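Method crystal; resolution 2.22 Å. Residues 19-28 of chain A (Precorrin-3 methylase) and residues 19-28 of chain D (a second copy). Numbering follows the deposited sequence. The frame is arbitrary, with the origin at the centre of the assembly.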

# COMPACT_ATOMS: atom_id res chain seq x y z
N GLY A 19 -1.63 7.91 -11.54
CA GLY A 19 -1.82 8.61 -12.81
C GLY A 19 -3.24 9.02 -13.08
O GLY A 19 -3.51 10.21 -13.28
N ARG A 20 -4.16 8.04 -13.14
CA ARG A 20 -5.55 8.40 -13.46
C ARG A 20 -6.11 9.38 -12.42
O ARG A 20 -5.93 9.22 -11.21
N GLU A 21 -6.76 10.43 -12.91
CA GLU A 21 -7.30 11.49 -12.08
C GLU A 21 -8.37 10.92 -11.14
O GLU A 21 -8.51 11.38 -9.97
N ASP A 22 -9.11 9.91 -11.60
CA ASP A 22 -10.17 9.35 -10.76
C ASP A 22 -9.65 8.47 -9.61
O ASP A 22 -10.43 7.79 -8.95
N LEU A 23 -8.35 8.52 -9.36
CA LEU A 23 -7.81 7.82 -8.21
C LEU A 23 -7.24 8.79 -7.13
O LEU A 23 -6.72 8.35 -6.08
N VAL A 24 -7.34 10.09 -7.39
CA VAL A 24 -6.90 11.09 -6.41
C VAL A 24 -7.99 11.15 -5.35
O VAL A 24 -9.18 11.22 -5.70
N THR A 25 -7.61 11.09 -4.08
CA THR A 25 -8.61 11.11 -3.02
C THR A 25 -9.27 12.47 -2.96
O THR A 25 -8.65 13.45 -3.32
N PRO A 26 -10.55 12.54 -2.56
CA PRO A 26 -11.17 13.85 -2.34
C PRO A 26 -10.43 14.72 -1.32
O PRO A 26 -10.39 15.93 -1.48
N GLU A 27 -9.85 14.11 -0.30
CA GLU A 27 -9.00 14.83 0.67
C GLU A 27 -7.85 15.55 -0.04
O GLU A 27 -7.56 16.73 0.27
N VAL A 28 -7.20 14.85 -0.99
CA VAL A 28 -6.08 15.44 -1.74
C VAL A 28 -6.60 16.49 -2.73
O VAL A 28 -6.06 17.59 -2.80
N GLY D 19 -11.62 4.27 6.33
CA GLY D 19 -12.83 4.69 7.04
C GLY D 19 -13.40 6.02 6.61
O GLY D 19 -14.59 6.12 6.38
N ARG D 20 -12.58 7.05 6.48
CA ARG D 20 -13.11 8.35 6.13
C ARG D 20 -13.56 8.40 4.66
O ARG D 20 -12.86 7.93 3.77
N GLU D 21 -14.72 9.00 4.43
CA GLU D 21 -15.37 9.02 3.14
C GLU D 21 -14.57 9.81 2.10
O GLU D 21 -14.64 9.55 0.88
N ASP D 22 -13.77 10.76 2.57
CA ASP D 22 -12.95 11.52 1.65
C ASP D 22 -11.65 10.77 1.22
O ASP D 22 -10.78 11.34 0.59
N LEU D 23 -11.56 9.49 1.54
CA LEU D 23 -10.47 8.66 1.05
C LEU D 23 -10.92 7.65 0.00
O LEU D 23 -10.07 6.94 -0.58
N VAL D 24 -12.24 7.57 -0.23
CA VAL D 24 -12.80 6.65 -1.22
C VAL D 24 -12.45 7.25 -2.59
O VAL D 24 -12.83 8.39 -2.89
N THR D 25 -11.74 6.52 -3.44
CA THR D 25 -11.42 7.08 -4.75
C THR D 25 -12.72 7.39 -5.52
O THR D 25 -13.75 6.75 -5.27
N PRO D 26 -12.68 8.41 -6.42
CA PRO D 26 -13.82 8.68 -7.31
C PRO D 26 -14.08 7.46 -8.20
O PRO D 26 -15.24 7.15 -8.49
N GLU D 27 -13.04 6.73 -8.57
CA GLU D 27 -13.24 5.43 -9.27
C GLU D 27 -14.22 4.56 -8.52
O GLU D 27 -15.19 4.06 -9.10
N VAL D 28 -14.01 4.39 -7.21
CA VAL D 28 -14.83 3.49 -6.41
C VAL D 28 -16.24 4.01 -6.20
O VAL D 28 -17.22 3.25 -6.22

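Most unusually, each arginine serves two carboxylates, one from its own chain and one from the other copy. Arg A20 NH1 lies 2.8 Å from Asp A22 OD1 and 2.7 Å from Glu D27 OE1, both salt bridges; Arg D20 NH1 lies 2.8 Å from Asp D22 OD1 and 2.6 Å from Glu A27 OE2, the latter hydrogen bond weak. Positive charge suits this place because acids crowd together: Asp A22 OD2 and Glu D27 OE1 are 4.1 Å apart. CA-to-CB bonds of Arg, Pro and Glu 27 in both chains point toward the other stretch. Arg A20 and Arg D20 have chi1 near -130° and -138°, then t, m; Asp A22 and Asp D22 are p; Glu A27 and Glu D27, t at chi1 and chi2, extend across. HOH W1 O accepts from Arg A20 NH2 (3.2 Å) and donates to Glu D27 OE2 (2.9 Å).

Two backbone hydrogen bonds join the stretches, Glu D27 N to Asp A22 O (2.8 Å) and Glu A27 N to Asp D22 O (3.1 Å). Proline, lacking an amide hydrogen, packs Pro D26 CD 3.0 Å from Asp A22 O. Thr A25 and Thr D25, both p, cap their own helices; Thr A25 OG1 accepts from Val A28 N (3.1 Å). The CA-to-CB bond of buried, apolar Leu A23 (m, t) points away, yet Leu A23 CD2 reaches Glu D27 OE2 (3.3 Å).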

# COMPACT_ATOMS: atom_id res chain seq x y z
CB ARG A 20 -6.45 7.16 -13.62
CG ARG A 20 -7.28 7.22 -14.94
CD ARG A 20 -8.38 6.16 -15.06
NE ARG A 20 -7.84 4.82 -14.93
CZ ARG A 20 -7.97 4.05 -13.85
NH1 ARG A 20 -8.63 4.46 -12.77
NH2 ARG A 20 -7.41 2.85 -13.87
CB GLU A 21 -7.85 12.60 -12.97
CG GLU A 21 -8.32 13.86 -12.24
CD GLU A 21 -8.96 14.91 -13.15
OE1 GLU A 21 -9.25 14.62 -14.35
OE2 GLU A 21 -9.20 16.04 -12.66
CB ASP A 22 -11.30 8.68 -11.57
CG ASP A 22 -10.88 7.36 -12.22
OD1 ASP A 22 -9.66 7.03 -12.23
OD2 ASP A 22 -11.79 6.64 -12.71
CB LEU A 23 -6.76 6.79 -8.65
CG LEU A 23 -7.14 5.64 -9.62
CD1 LEU A 23 -5.87 4.97 -10.15
CD2 LEU A 23 -8.07 4.59 -9.01
CB VAL A 24 -6.70 12.48 -7.03
CG1 VAL A 24 -6.14 13.42 -5.99
CG2 VAL A 24 -5.74 12.40 -8.24
CB THR A 25 -8.02 10.75 -1.70
OG1 THR A 25 -7.03 11.73 -1.35
CG2 THR A 25 -7.42 9.38 -1.78
CB PRO A 26 -12.58 13.49 -1.84
CG PRO A 26 -12.86 12.17 -2.70
CD PRO A 26 -11.55 11.44 -2.55
CB GLU A 27 -8.46 13.84 1.72
CG GLU A 27 -7.23 14.34 2.51
CD GLU A 27 -6.86 13.48 3.72
OE1 GLU A 27 -5.92 12.65 3.67
OE2 GLU A 27 -7.50 13.66 4.76
CB VAL A 28 -5.10 14.41 -2.40
CG1 VAL A 28 -4.15 15.10 -3.42
CG2 VAL A 28 -4.29 13.67 -1.35
CB ARG D 20 -12.12 9.48 6.48
CG ARG D 20 -12.76 10.72 7.11
CD ARG D 20 -11.82 11.99 7.05
NE ARG D 20 -10.53 11.63 7.59
CZ ARG D 20 -9.39 11.58 6.91
NH1 ARG D 20 -9.33 11.96 5.64
NH2 ARG D 20 -8.30 11.16 7.54
CB GLU D 21 -16.76 9.62 3.34
CG GLU D 21 -17.66 9.75 2.11
CD GLU D 21 -19.14 9.79 2.52
OE1 GLU D 21 -19.54 8.88 3.31
OE2 GLU D 21 -19.88 10.71 2.09
CB ASP D 22 -12.69 12.91 2.22
CG ASP D 22 -11.84 12.87 3.47
OD1 ASP D 22 -11.48 11.76 3.92
OD2 ASP D 22 -11.52 13.98 4.00
CB LEU D 23 -9.78 7.94 2.22
CG LEU D 23 -9.12 8.92 3.22
CD1 LEU D 23 -8.61 8.22 4.44
CD2 LEU D 23 -8.00 9.70 2.55
CB VAL D 24 -14.32 6.50 -1.07
CG1 VAL D 24 -14.93 5.61 -2.17
CG2 VAL D 24 -14.71 5.97 0.34
CB THR D 25 -10.58 6.12 -5.62
OG1 THR D 25 -11.37 4.97 -5.93
CG2 THR D 25 -9.32 5.74 -4.90
CB PRO D 26 -13.34 9.90 -8.15
CG PRO D 26 -12.28 10.53 -7.27
CD PRO D 26 -11.57 9.34 -6.67
CB GLU D 27 -11.92 4.65 -9.47
CG GLU D 27 -12.13 3.37 -10.29
CD GLU D 27 -10.86 2.73 -10.80
OE1 GLU D 27 -10.64 2.79 -12.02
OE2 GLU D 27 -10.08 2.17 -10.00
CB VAL D 28 -14.11 3.06 -5.11
CG1 VAL D 28 -15.09 2.68 -3.95
CG2 VAL D 28 -13.21 1.88 -5.45
O HOH W 1 -7.55 1.36 -11.06